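Local coordinates for helicase-like protein (Bacteroides thetaiotaomicron, PDB 2AFC) that is of unknown function but, as a macro-domain protein, probably binds ADP-ribose and may hydrolyse it from ADP-ribosylated thymidine in DNA, at residues His23-Ile28 / Val76-Gly81; Phe60-Val65 / Tyr97-Gln102; Val65-Val70 / Lys105-Phe110; Ile80-Ile85 / Leu92-Tyr97. One frame throughout, in Å; residues are numbered along the deposited sequence.

In the fold
The four contacts gather round strand 74-82 of the macro-domain sheet. Contact 1 pairs it with strand 19-26; contact 4 follows its C-terminal end into the loop leading to helix 97-113. Contacts 2 and 3 set that helix against the turn in 60-65 and edge strand 65-71, and share V65. Contacts 1 and 2, centres about 8 Å apart, meet where G63 N probably bonds to I80 O (2.8 Å). Contacts 1 and 4 meet at D27 OD1 and G84 N, 2.7 Å apart. Contacts 3 and 4 lie farthest apart, about 19 Å between centres. In related macro domains, loops at the C-terminal ends of the parallel strands bind ADP-ribose; contacts 1 and 4 probably lie nearer that site than contact 3.

Contact 1 of 4, residues His23-Ile28 / Val76-Gly81; sequences HICNDI and VANMIG
Strands 19-26 and 74-82 run parallel in the macro-domain sheet; H23 pairs with N78 and I24 with M79, the register continuing only loosely at C25 and I80. Both backbone polar atoms of M79, a selenomethionine, are used: M79 N donates to H23 O at 3.0 Å, nearly in line with the carbonyl, and C25 N donates to M79 O at 2.7 Å from above the carbonyl plane. Weak bonds flank them, H23 N to A77 O and G81 N to C25 O. I24 and M79 share one face, I24 CG1 lying 4.2 Å from M79 CE. On the other, I80 CD1 reaches C25 CB at 3.4 Å because chi1 and chi2 both turn near -60°; small C25 leaves room for this branched chain, and both touch Y50. H23 CG sits between its N and carbonyl carbon (chi1 79°), swinging the ring alongside N78 with ring and amide planes 78° apart. H23 CE1 meets V76 CG1 at 4.1 Å. N78 ND2 bonds to Q66. Replacing H23 by an alanine removes the ring and would probably open a gap between V76 and helix 35-42, whose V36 and L39 it touches. I28 N bonds to N26 OD1 at 2.9 Å, closing an Asx turn. A parallel central strand leading into a polar turn and a glycine-rich loop is characteristic of macro domains, where that loop commonly helps bind ADP-ribose.

Contact 2 of 4, residues Phe60-Val65 / Tyr97-Gln102; sequences FTLGAV and YDAVRQ
G63 meets A99 and Q102 where a type II beta turn, T61 to A64, rests on the first turns of helix 97-113 in the macro domain. The backbones come close enough for G63 CA to point a hydrogen at A99 O, 3.6 Å away and nearly straight at 167°. A99 CB faces G63 N at 3.8 Å; a methyl suits a helix position so near another backbone. Q102 comes alongside the turn, its CB 3.8 Å from G63 O. With CG anti to the carbonyl carbon (chi1 -66°) and the chain extended beyond it, Q102 carries its amide past G63, where CD lies 4.1 Å from G63 CA. Glycine fits this corner for two reasons: its positive phi would jam a CB against L62 O, and that CB would also point into Q102 OE1. The turn is closed by A64 N donating to T61 O at 3.0 Å. Outside it, backbone bonds of G63 N with I80 O and of I80 N with A64 O hold it beside strand 74-82, and F60, edge-to-face with W53 and Y54, ties its start to helix 45-56. The helix is held in turn by V100 and R101, which point away from the turn onto helix 132-144, R101 forming salt bridges with E141 and E142. At L62, the residue before G63 in the turn, CB packs on A99 CB at 4.0 Å.

Contact 3 of 4, residues Val65-Val70 / Lys105-Phe110; sequences VQFVNV and KEVALF
F67 and F110 form an offset stack with ring centroids 3.9 Å apart and planes only 3° from parallel. It joins the edge strand 65-71 to helix 97-113, which packs on the mixed sheet of the macro domain. F110 CD2 lies over the centre of the F67 ring, and F67 CD2 over the centre of the F110 ring. The two side chains come from opposing sides and overlap as they pass: F110 CG stands anti to its N (chi1 180°), sending the ring off the helix toward the strand, while F67 reaches out from the sheet. At the edge of F67, E106 OE2 lies 3.4 Å from CE1, its carboxylate turned 55° from the ring; the weakly positive ring hydrogens probably suit that oxygen. V107 CA and a water also lie near the ring edge. Beside the stack, V65 CG2 packs on E106 CB at 3.9 Å and V65 CG1 on V107 CG2 at 4.3 Å, the valines filling the angle between strand and helix. Putting a serine in place of F67 would probably strip this face of F110 of its stacking partner and open a gap beside V107. F110 also stacks on H114 and meets Y75 edge-to-face. The water donates weakly to both V65 O, at 3.5 Å, and E106 OE2, at 3.2 Å, linking strand and helix through solvent.

Contact 4 of 4, residues Ile80-Ile85 / Leu92-Tyr97; sequences IGQHGI and LPPIRY
G81 and H83 each bond to the backbone of 92-97, making a single bridge with Q82 beside I95. R96 N donates to G81 O at 2.9 Å, tilted from the carbonyl plane. H83 N donates to P94 O at 2.7 Å in an almost straight bond, 174° at the hydrogen. The same P94 O is approached by Q82 CA at 3.6 Å, so it receives both an N-H and a C-H. Proline, with no N-H to give, can still serve as acceptor here, while its ring packs on the loop H83 to I85: P94 CG lies 3.9 Å from I85 O. R96, bent at chi2 (-56°), folds back on its own loop; its NH1 donates to I95 O at 3.1 Å, from well above that carbonyl plane, and weakly to P93 O. Its guanidinium is covered on both faces, by H83 CB over the centre of one and L92 CD2 toward the rim of the other. The H83 ring crosses it with planes 65° apart, and although H83 ND1 and R96 NH2 are near, the angle is poor for a hydrogen bond. Q82 NE2 bonds weakly to G84 O at 3.4 Å, while G84 N gives its hydrogen to D27 OD1. G84 has a positive phi, which glycine adopts easily. R96 is at the N-cap position of helix 97-113; the bridge thus ties the end of strand 74-82 to the start of that helix, across the loop between them, with strand 19-26 beside Q82 and helix 132-144 against Y97.

Contact 1 of 4, residues His23-Ile28 / Val76-Gly81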
loop_
_atom_site.group_PDB
_atom_site.type_symbol
_atom_site.label_atom_id
_atom_site.label_comp_id
_atom_site.label_asym_id
_atom_site.label_seq_id
_atom_site.Cartn_x
_atom_site.Cartn_y
_atom_site.Cartn_z
ATOM N N HIS A 23 -0.417 -0.100 1.402
ATOM C CA HIS A 23 0.960 0.216 1.787
ATOM C C HIS A 23 1.935 -0.554 0.895
ATOM O O HIS A 23 1.601 -1.612 0.364
ATOM C CB HIS A 23 1.214 -0.128 3.255
ATOM C CG HIS A 23 1.452 -1.582 3.506
ATOM N ND1 HIS A 23 0.441 -2.517 3.495
ATOM C CD2 HIS A 23 2.588 -2.260 3.797
ATOM C CE1 HIS A 23 0.942 -3.708 3.770
ATOM N NE2 HIS A 23 2.243 -3.580 3.958
ATOM N N ILE A 24 3.143 -0.021 0.755
ATOM C CA ILE A 24 4.171 -0.607 -0.097
ATOM C C ILE A 24 5.087 -1.638 0.544
ATOM O O ILE A 24 5.833 -1.320 1.459
ATOM C CB ILE A 24 5.087 0.489 -0.671
ATOM C CG1 ILE A 24 4.249 1.590 -1.305
ATOM C CG2 ILE A 24 6.034 -0.100 -1.706
ATOM C CD1 ILE A 24 4.992 2.900 -1.561
ATOM N N CYS A 25 5.039 -2.865 0.034
ATOM C CA CYS A 25 5.888 -3.956 0.498
ATOM C C CYS A 25 7.046 -4.039 -0.479
ATOM O O CYS A 25 6.965 -3.490 -1.577
ATOM C CB CYS A 25 5.138 -5.281 0.467
ATOM S SG CYS A 25 3.872 -5.470 1.717
ATOM N N ASN A 26 8.127 -4.706 -0.085
ATOM C CA ASN A 26 9.277 -4.865 -0.972
ATOM C C ASN A 26 9.158 -6.246 -1.607
ATOM O O ASN A 26 8.316 -7.043 -1.194
ATOM C CB ASN A 26 10.580 -4.767 -0.172
ATOM C CG ASN A 26 10.621 -5.741 0.989
ATOM O OD1 ASN A 26 10.667 -6.960 0.799
ATOM N ND2 ASN A 26 10.593 -5.207 2.205
ATOM N N ASP A 27 9.994 -6.536 -2.601
ATOM C CA ASP A 27 9.965 -7.844 -3.265
ATOM C C ASP A 27 11.024 -8.784 -2.699
ATOM O O ASP A 27 11.369 -9.796 -3.319
ATOM C CB ASP A 27 10.207 -7.686 -4.760
ATOM C CG ASP A 27 11.427 -6.860 -5.057
ATOM O OD1 ASP A 27 12.274 -6.714 -4.142
ATOM O OD2 ASP A 27 11.540 -6.364 -6.203
ATOM N N ILE A 28 11.519 -8.451 -1.512
ATOM C CA ILE A 28 12.561 -9.235 -0.870
ATOM C C ILE A 28 12.064 -10.181 0.225
ATOM O O ILE A 28 12.791 -11.071 0.655
ATOM C CB ILE A 28 13.641 -8.286 -0.283
ATOM C CG1 ILE A 28 14.994 -8.578 -0.934
ATOM C CG2 ILE A 28 13.706 -8.411 1.241
ATOM C CD1 ILE A 28 15.134 -8.085 -2.371
ATOM N N VAL A 76 -6.604 -5.142 4.023
ATOM C CA VAL A 76 -5.259 -4.604 3.953
ATOM C C VAL A 76 -4.792 -4.912 2.535
ATOM O O VAL A 76 -5.034 -6.005 2.021
ATOM C CB VAL A 76 -4.312 -5.297 4.953
ATOM C CG1 VAL A 76 -2.935 -4.693 4.854
ATOM C CG2 VAL A 76 -4.848 -5.156 6.366
ATOM N N ALA A 77 -4.126 -3.956 1.900
ATOM C CA ALA A 77 -3.643 -4.153 0.541
ATOM C C ALA A 77 -2.118 -4.169 0.485
ATOM O O ALA A 77 -1.484 -3.114 0.541
ATOM C CB ALA A 77 -4.197 -3.048 -0.379
ATOM N N ASN A 78 -1.534 -5.363 0.387
ATOM C CA ASN A 78 -0.071 -5.502 0.302
ATOM C C ASN A 78 0.351 -5.185 -1.121
ATOM O O ASN A 78 0.112 -5.966 -2.035
ATOM C CB ASN A 78 0.372 -6.923 0.679
ATOM C CG ASN A 78 0.238 -7.201 2.176
ATOM O OD1 ASN A 78 0.601 -6.367 2.998
ATOM N ND2 ASN A 78 -0.268 -8.375 2.529
HETATM N N MSE A 79 0.972 -4.030 -1.313
HETATM C CA MSE A 79 1.372 -3.622 -2.650
HETATM C C MSE A 79 2.869 -3.716 -2.876
HETATM O O MSE A 79 3.651 -3.013 -2.229
HETATM C CB MSE A 79 0.935 -2.180 -2.933
HETATM C CG MSE A 79 -0.446 -1.815 -2.424
HETATM SE SE MSE A 79 -1.107 -0.119 -3.142
HETATM C CE MSE A 79 0.182 0.996 -2.284
ATOM N N ILE A 80 3.268 -4.553 -3.825
ATOM C CA ILE A 80 4.686 -4.706 -4.117
ATOM C C ILE A 80 5.170 -3.622 -5.074
ATOM O O ILE A 80 5.205 -3.826 -6.292
ATOM C CB ILE A 80 4.983 -6.100 -4.716
ATOM C CG1 ILE A 80 4.534 -7.189 -3.737
ATOM C CG2 ILE A 80 6.468 -6.253 -4.969
ATOM C CD1 ILE A 80 5.167 -7.195 -2.313
ATOM N N GLY A 81 5.542 -2.470 -4.516
ATOM C CA GLY A 81 6.034 -1.358 -5.322
ATOM C C GLY A 81 7.456 -0.970 -4.957
ATOM O O GLY A 81 7.945 0.117 -5.297
#

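Contact 2 of 4, residues Phe60-Val65 / Tyr97-Gln102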
loop_
_atom_site.group_PDB
_atom_site.type_symbol
_atom_site.label_atom_id
_atom_site.label_comp_id
_atom_site.label_asym_id
_atom_site.label_seq_id
_atom_site.Cartn_x
_atom_site.Cartn_y
_atom_site.Cartn_z
ATOM N N PHE A 60 4.335 -13.239 -7.299
ATOM C CA PHE A 60 4.869 -12.324 -6.314
ATOM C C PHE A 60 5.835 -11.479 -7.121
ATOM O O PHE A 60 6.984 -11.855 -7.304
ATOM C CB PHE A 60 5.640 -13.086 -5.243
ATOM C CG PHE A 60 6.225 -12.205 -4.185
ATOM C CD1 PHE A 60 5.498 -11.902 -3.040
ATOM C CD2 PHE A 60 7.494 -11.662 -4.341
ATOM C CE1 PHE A 60 6.025 -11.069 -2.057
ATOM C CE2 PHE A 60 8.033 -10.824 -3.359
ATOM C CZ PHE A 60 7.294 -10.528 -2.214
ATOM N N THR A 61 5.378 -10.336 -7.607
ATOM C CA THR A 61 6.238 -9.499 -8.427
ATOM C C THR A 61 5.811 -8.034 -8.339
ATOM O O THR A 61 4.683 -7.739 -7.966
ATOM C CB THR A 61 6.173 -9.981 -9.896
ATOM O OG1 THR A 61 7.029 -9.175 -10.714
ATOM C CG2 THR A 61 4.746 -9.896 -10.415
ATOM N N LEU A 62 6.720 -7.123 -8.673
ATOM C CA LEU A 62 6.451 -5.689 -8.628
ATOM C C LEU A 62 5.195 -5.340 -9.426
ATOM O O LEU A 62 5.045 -5.757 -10.571
ATOM C CB LEU A 62 7.659 -4.917 -9.180
ATOM C CG LEU A 62 8.928 -4.866 -8.316
ATOM C CD1 LEU A 62 10.168 -4.568 -9.169
ATOM C CD2 LEU A 62 8.748 -3.805 -7.235
ATOM N N GLY A 63 4.288 -4.584 -8.815
ATOM C CA GLY A 63 3.068 -4.202 -9.501
ATOM C C GLY A 63 1.901 -5.055 -9.054
ATOM O O GLY A 63 0.739 -4.686 -9.243
ATOM N N ALA A 64 2.196 -6.202 -8.451
ATOM C CA ALA A 64 1.131 -7.083 -7.993
ATOM C C ALA A 64 0.526 -6.585 -6.680
ATOM O O ALA A 64 1.132 -5.798 -5.951
ATOM C CB ALA A 64 1.659 -8.496 -7.823
ATOM N N VAL A 65 -0.676 -7.049 -6.377
ATOM C CA VAL A 65 -1.333 -6.629 -5.159
ATOM C C VAL A 65 -2.022 -7.806 -4.502
ATOM O O VAL A 65 -2.721 -8.567 -5.171
ATOM C CB VAL A 65 -2.408 -5.556 -5.433
ATOM C CG1 VAL A 65 -2.945 -5.026 -4.105
ATOM C CG2 VAL A 65 -1.830 -4.420 -6.282
ATOM N N TYR A 97 8.023 3.540 -9.144
ATOM C CA TYR A 97 6.831 4.316 -9.449
ATOM C C TYR A 97 5.890 3.674 -10.457
ATOM O O TYR A 97 4.676 3.817 -10.324
ATOM C CB TYR A 97 7.233 5.708 -9.905
ATOM C CG TYR A 97 7.851 6.531 -8.799
ATOM C CD1 TYR A 97 7.104 6.905 -7.671
ATOM C CD2 TYR A 97 9.165 6.974 -8.892
ATOM C CE1 TYR A 97 7.659 7.710 -6.663
ATOM C CE2 TYR A 97 9.723 7.766 -7.906
ATOM C CZ TYR A 97 8.966 8.136 -6.799
ATOM O OH TYR A 97 9.528 8.978 -5.868
ATOM N N ASP A 98 6.432 2.971 -11.455
ATOM C CA ASP A 98 5.580 2.306 -12.442
ATOM C C ASP A 98 4.872 1.121 -11.775
ATOM O O ASP A 98 3.781 0.727 -12.177
ATOM C CB ASP A 98 6.404 1.823 -13.644
ATOM C CG ASP A 98 6.974 2.970 -14.456
ATOM O OD1 ASP A 98 6.223 3.922 -14.772
ATOM O OD2 ASP A 98 8.172 2.924 -14.794
ATOM N N ALA A 99 5.498 0.562 -10.749
ATOM C CA ALA A 99 4.920 -0.556 -10.022
ATOM C C ALA A 99 3.807 -0.063 -9.115
ATOM O O ALA A 99 2.743 -0.678 -9.041
ATOM C CB ALA A 99 5.977 -1.242 -9.196
ATOM N N VAL A 100 4.049 1.045 -8.416
ATOM C CA VAL A 100 3.029 1.587 -7.517
ATOM C C VAL A 100 1.803 1.948 -8.357
ATOM O O VAL A 100 0.659 1.777 -7.909
ATOM C CB VAL A 100 3.533 2.844 -6.752
ATOM C CG1 VAL A 100 2.406 3.438 -5.917
ATOM C CG2 VAL A 100 4.701 2.473 -5.842
ATOM N N ARG A 101 2.048 2.426 -9.576
ATOM C CA ARG A 101 0.969 2.773 -10.500
ATOM C C ARG A 101 0.117 1.550 -10.819
ATOM O O ARG A 101 -1.109 1.613 -10.757
ATOM C CB ARG A 101 1.533 3.332 -11.803
ATOM C CG ARG A 101 1.906 4.800 -11.730
ATOM C CD ARG A 101 2.511 5.283 -13.041
ATOM N NE ARG A 101 2.171 6.676 -13.313
ATOM C CZ ARG A 101 0.929 7.111 -13.492
ATOM N NH1 ARG A 101 -0.082 6.257 -13.428
ATOM N NH2 ARG A 101 0.696 8.394 -13.729
ATOM N N GLN A 102 0.764 0.442 -11.173
ATOM C CA GLN A 102 0.016 -0.770 -11.487
ATOM C C GLN A 102 -0.753 -1.164 -10.244
ATOM O O GLN A 102 -1.962 -1.399 -10.301
ATOM C CB GLN A 102 0.945 -1.921 -11.866
ATOM C CG GLN A 102 1.722 -1.744 -13.149
ATOM C CD GLN A 102 2.635 -2.929 -13.422
ATOM O OE1 GLN A 102 2.178 -4.080 -13.489
ATOM N NE2 GLN A 102 3.929 -2.656 -13.576
#

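Contact 3 of 4, residues Val65-Val70 / Lys105-Phe110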
loop_
_atom_site.group_PDB
_atom_site.type_symbol
_atom_site.label_atom_id
_atom_site.label_comp_id
_atom_site.label_asym_id
_atom_site.label_seq_id
_atom_site.Cartn_x
_atom_site.Cartn_y
_atom_site.Cartn_z
ATOM N N VAL A 65 -0.676 -7.049 -6.377
ATOM C CA VAL A 65 -1.333 -6.629 -5.159
ATOM C C VAL A 65 -2.022 -7.806 -4.502
ATOM O O VAL A 65 -2.721 -8.567 -5.171
ATOM C CB VAL A 65 -2.408 -5.556 -5.433
ATOM C CG1 VAL A 65 -2.945 -5.026 -4.105
ATOM C CG2 VAL A 65 -1.830 -4.420 -6.282
ATOM N N GLN A 66 -1.804 -7.965 -3.200
ATOM C CA GLN A 66 -2.436 -9.039 -2.443
ATOM C C GLN A 66 -3.435 -8.386 -1.486
ATOM O O GLN A 66 -3.135 -7.361 -0.879
ATOM C CB GLN A 66 -1.390 -9.820 -1.654
ATOM C CG GLN A 66 -1.957 -10.802 -0.644
ATOM C CD GLN A 66 -0.864 -11.477 0.170
ATOM O OE1 GLN A 66 -0.010 -10.812 0.763
ATOM N NE2 GLN A 66 -0.882 -12.805 0.200
ATOM N N PHE A 67 -4.616 -8.976 -1.365
ATOM C CA PHE A 67 -5.651 -8.445 -0.497
ATOM C C PHE A 67 -5.916 -9.387 0.670
ATOM O O PHE A 67 -6.002 -10.606 0.490
ATOM C CB PHE A 67 -6.931 -8.213 -1.304
ATOM C CG PHE A 67 -6.781 -7.161 -2.369
ATOM C CD1 PHE A 67 -6.410 -7.508 -3.670
ATOM C CD2 PHE A 67 -6.949 -5.806 -2.053
ATOM C CE1 PHE A 67 -6.206 -6.522 -4.637
ATOM C CE2 PHE A 67 -6.748 -4.804 -3.013
ATOM C CZ PHE A 67 -6.376 -5.155 -4.302
ATOM N N VAL A 68 -6.036 -8.820 1.866
ATOM C CA VAL A 68 -6.281 -9.618 3.058
ATOM C C VAL A 68 -7.429 -9.020 3.867
ATOM O O VAL A 68 -7.379 -7.864 4.285
ATOM C CB VAL A 68 -5.012 -9.686 3.942
ATOM C CG1 VAL A 68 -5.163 -10.747 5.000
ATOM C CG2 VAL A 68 -3.800 -9.955 3.078
ATOM N N ASN A 69 -8.467 -9.817 4.065
ATOM C CA ASN A 69 -9.640 -9.405 4.823
ATOM C C ASN A 69 -9.333 -9.615 6.310
ATOM O O ASN A 69 -9.495 -10.719 6.834
ATOM C CB ASN A 69 -10.833 -10.277 4.408
ATOM C CG ASN A 69 -12.138 -9.829 5.028
ATOM O OD1 ASN A 69 -13.077 -10.611 5.123
ATOM N ND2 ASN A 69 -12.211 -8.567 5.437
ATOM N N VAL A 70 -8.884 -8.568 6.990
ATOM C CA VAL A 70 -8.549 -8.704 8.403
ATOM C C VAL A 70 -9.740 -8.480 9.325
ATOM O O VAL A 70 -9.749 -8.956 10.460
ATOM C CB VAL A 70 -7.428 -7.738 8.813
ATOM C CG1 VAL A 70 -6.203 -7.966 7.937
ATOM C CG2 VAL A 70 -7.913 -6.315 8.708
ATOM N N LYS A 105 -3.625 1.047 -9.619
ATOM C CA LYS A 105 -4.564 0.832 -10.707
ATOM C C LYS A 105 -5.400 -0.407 -10.353
ATOM O O LYS A 105 -6.597 -0.453 -10.601
ATOM C CB LYS A 105 -3.774 0.650 -12.008
ATOM C CG LYS A 105 -4.575 0.344 -13.253
ATOM C CD LYS A 105 -3.744 0.681 -14.504
ATOM C CE LYS A 105 -3.619 2.194 -14.686
ATOM N NZ LYS A 105 -2.513 2.604 -15.595
ATOM N N GLU A 106 -4.770 -1.387 -9.717
ATOM C CA GLU A 106 -5.465 -2.606 -9.332
ATOM C C GLU A 106 -6.293 -2.380 -8.079
ATOM O O GLU A 106 -7.322 -3.034 -7.878
ATOM C CB GLU A 106 -4.458 -3.727 -9.092
ATOM C CG GLU A 106 -4.829 -5.009 -9.779
ATOM C CD GLU A 106 -5.975 -5.683 -9.103
ATOM O OE1 GLU A 106 -6.724 -6.422 -9.775
ATOM O OE2 GLU A 106 -6.116 -5.480 -7.882
ATOM N N VAL A 107 -5.837 -1.462 -7.225
ATOM C CA VAL A 107 -6.576 -1.162 -6.008
ATOM C C VAL A 107 -7.845 -0.430 -6.422
ATOM O O VAL A 107 -8.921 -0.632 -5.852
ATOM C CB VAL A 107 -5.754 -0.266 -5.044
ATOM C CG1 VAL A 107 -6.674 0.384 -4.017
ATOM C CG2 VAL A 107 -4.713 -1.097 -4.324
ATOM N N ALA A 108 -7.708 0.419 -7.432
ATOM C CA ALA A 108 -8.833 1.180 -7.941
ATOM C C ALA A 108 -10.025 0.268 -8.192
ATOM O O ALA A 108 -11.102 0.481 -7.632
ATOM C CB ALA A 108 -8.435 1.890 -9.212
ATOM N N LEU A 109 -9.829 -0.762 -9.015
ATOM C CA LEU A 109 -10.908 -1.699 -9.336
ATOM C C LEU A 109 -11.379 -2.491 -8.112
ATOM O O LEU A 109 -12.540 -2.868 -8.015
ATOM C CB LEU A 109 -10.481 -2.658 -10.462
ATOM C CG LEU A 109 -10.115 -2.096 -11.855
ATOM C CD1 LEU A 109 -9.565 -3.219 -12.724
ATOM C CD2 LEU A 109 -11.327 -1.476 -12.538
ATOM N N PHE A 110 -10.491 -2.745 -7.166
ATOM C CA PHE A 110 -10.911 -3.469 -5.973
ATOM C C PHE A 110 -11.873 -2.611 -5.160
ATOM O O PHE A 110 -12.907 -3.095 -4.704
ATOM C CB PHE A 110 -9.705 -3.853 -5.113
ATOM C CG PHE A 110 -10.061 -4.614 -3.865
ATOM C CD1 PHE A 110 -10.482 -3.943 -2.710
ATOM C CD2 PHE A 110 -9.931 -6.002 -3.828
ATOM C CE1 PHE A 110 -10.764 -4.656 -1.528
ATOM C CE2 PHE A 110 -10.210 -6.727 -2.650
ATOM C CZ PHE A 110 -10.624 -6.055 -1.499
HETATM O O HOH W 1 -5.552 -8.506 -7.206
#

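Contact 4 of 4, residues Ile80-Ile85 / Leu92-Tyr97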
loop_
_atom_site.group_PDB
_atom_site.type_symbol
_atom_site.label_atom_id
_atom_site.label_comp_id
_atom_site.label_asym_id
_atom_site.label_seq_id
_atom_site.Cartn_x
_atom_site.Cartn_y
_atom_site.Cartn_z
ATOM N N ILE A 80 3.268 -4.553 -3.825
ATOM C CA ILE A 80 4.686 -4.706 -4.117
ATOM C C ILE A 80 5.170 -3.622 -5.074
ATOM O O ILE A 80 5.205 -3.826 -6.292
ATOM C CB ILE A 80 4.983 -6.100 -4.716
ATOM C CG1 ILE A 80 4.534 -7.189 -3.737
ATOM C CG2 ILE A 80 6.468 -6.253 -4.969
ATOM C CD1 ILE A 80 5.167 -7.195 -2.313
ATOM N N GLY A 81 5.542 -2.470 -4.516
ATOM C CA GLY A 81 6.034 -1.358 -5.322
ATOM C C GLY A 81 7.456 -0.970 -4.957
ATOM O O GLY A 81 7.945 0.117 -5.297
ATOM N N GLN A 82 8.141 -1.877 -4.278
ATOM C CA GLN A 82 9.510 -1.620 -3.850
ATOM C C GLN A 82 10.461 -2.749 -4.260
ATOM O O GLN A 82 10.189 -3.933 -4.046
ATOM C CB GLN A 82 9.522 -1.440 -2.335
ATOM C CG GLN A 82 10.460 -0.365 -1.857
ATOM C CD GLN A 82 10.485 -0.259 -0.345
ATOM O OE1 GLN A 82 9.602 0.352 0.265
ATOM N NE2 GLN A 82 11.495 -0.870 0.269
ATOM N N HIS A 83 11.585 -2.373 -4.846
ATOM C CA HIS A 83 12.569 -3.353 -5.294
ATOM C C HIS A 83 13.737 -3.450 -4.321
ATOM O O HIS A 83 14.610 -2.588 -4.305
ATOM C CB HIS A 83 13.095 -2.975 -6.676
ATOM C CG HIS A 83 14.089 -3.950 -7.213
ATOM N ND1 HIS A 83 15.325 -3.568 -7.688
ATOM C CD2 HIS A 83 14.046 -5.301 -7.306
ATOM C CE1 HIS A 83 16.003 -4.644 -8.048
ATOM N NE2 HIS A 83 15.250 -5.706 -7.824
ATOM N N GLY A 84 13.773 -4.514 -3.530
ATOM C CA GLY A 84 14.836 -4.638 -2.552
ATOM C C GLY A 84 14.591 -3.598 -1.467
ATOM O O GLY A 84 13.450 -3.214 -1.222
ATOM N N ILE A 85 15.654 -3.130 -0.828
ATOM C CA ILE A 85 15.550 -2.140 0.240
ATOM C C ILE A 85 16.795 -1.267 0.135
ATOM O O ILE A 85 16.878 -0.179 0.702
ATOM C CB ILE A 85 15.527 -2.835 1.624
ATOM C CG1 ILE A 85 14.380 -3.847 1.679
ATOM C CG2 ILE A 85 15.360 -1.808 2.724
ATOM C CD1 ILE A 85 14.740 -5.222 1.152
ATOM N N LEU A 92 19.908 4.042 -7.941
ATOM C CA LEU A 92 18.460 3.993 -8.122
ATOM C C LEU A 92 17.752 3.518 -6.861
ATOM O O LEU A 92 17.882 2.361 -6.472
ATOM C CB LEU A 92 18.112 3.057 -9.281
ATOM C CG LEU A 92 16.642 2.898 -9.664
ATOM C CD1 LEU A 92 16.089 4.228 -10.167
ATOM C CD2 LEU A 92 16.526 1.825 -10.741
ATOM N N PRO A 93 17.001 4.416 -6.202
ATOM C CA PRO A 93 16.262 4.091 -4.980
ATOM C C PRO A 93 15.389 2.875 -5.229
ATOM O O PRO A 93 14.954 2.635 -6.350
ATOM C CB PRO A 93 15.446 5.352 -4.731
ATOM C CG PRO A 93 16.359 6.418 -5.213
ATOM C CD PRO A 93 16.864 5.847 -6.522
ATOM N N PRO A 94 15.109 2.099 -4.181
ATOM C CA PRO A 94 14.284 0.901 -4.335
ATOM C C PRO A 94 12.838 1.098 -4.783
ATOM O O PRO A 94 12.212 0.167 -5.311
ATOM C CB PRO A 94 14.400 0.223 -2.963
ATOM C CG PRO A 94 14.631 1.371 -2.031
ATOM C CD PRO A 94 15.584 2.248 -2.794
ATOM N N ILE A 95 12.308 2.299 -4.590
ATOM C CA ILE A 95 10.931 2.576 -4.965
ATOM C C ILE A 95 10.728 2.449 -6.479
ATOM O O ILE A 95 11.568 2.881 -7.266
ATOM C CB ILE A 95 10.521 3.995 -4.516
ATOM C CG1 ILE A 95 9.015 4.204 -4.716
ATOM C CG2 ILE A 95 11.324 5.033 -5.297
ATOM C CD1 ILE A 95 8.464 4.384 -6.146
ATOM N N ARG A 96 9.610 1.842 -6.877
ATOM C CA ARG A 96 9.281 1.671 -8.296
ATOM C C ARG A 96 7.951 2.335 -8.594
ATOM O O ARG A 96 6.885 1.766 -8.340
ATOM C CB ARG A 96 9.197 0.184 -8.669
ATOM C CG ARG A 96 10.533 -0.506 -8.753
ATOM C CD ARG A 96 11.430 0.203 -9.733
ATOM N NE ARG A 96 12.733 -0.441 -9.823
ATOM C CZ ARG A 96 13.721 -0.270 -8.954
ATOM N NH1 ARG A 96 13.565 0.539 -7.914
ATOM N NH2 ARG A 96 14.870 -0.903 -9.127
ATOM N N TYR A 97 8.023 3.540 -9.144
ATOM C CA TYR A 97 6.831 4.316 -9.449
ATOM C C TYR A 97 5.890 3.674 -10.457
ATOM O O TYR A 97 4.676 3.817 -10.324
ATOM C CB TYR A 97 7.233 5.708 -9.905
ATOM C CG TYR A 97 7.851 6.531 -8.799
ATOM C CD1 TYR A 97 7.104 6.905 -7.671
ATOM C CD2 TYR A 97 9.165 6.974 -8.892
ATOM C CE1 TYR A 97 7.659 7.710 -6.663
ATOM C CE2 TYR A 97 9.723 7.766 -7.906
ATOM C CZ TYR A 97 8.966 8.136 -6.799
ATOM O OH TYR A 97 9.528 8.978 -5.868
#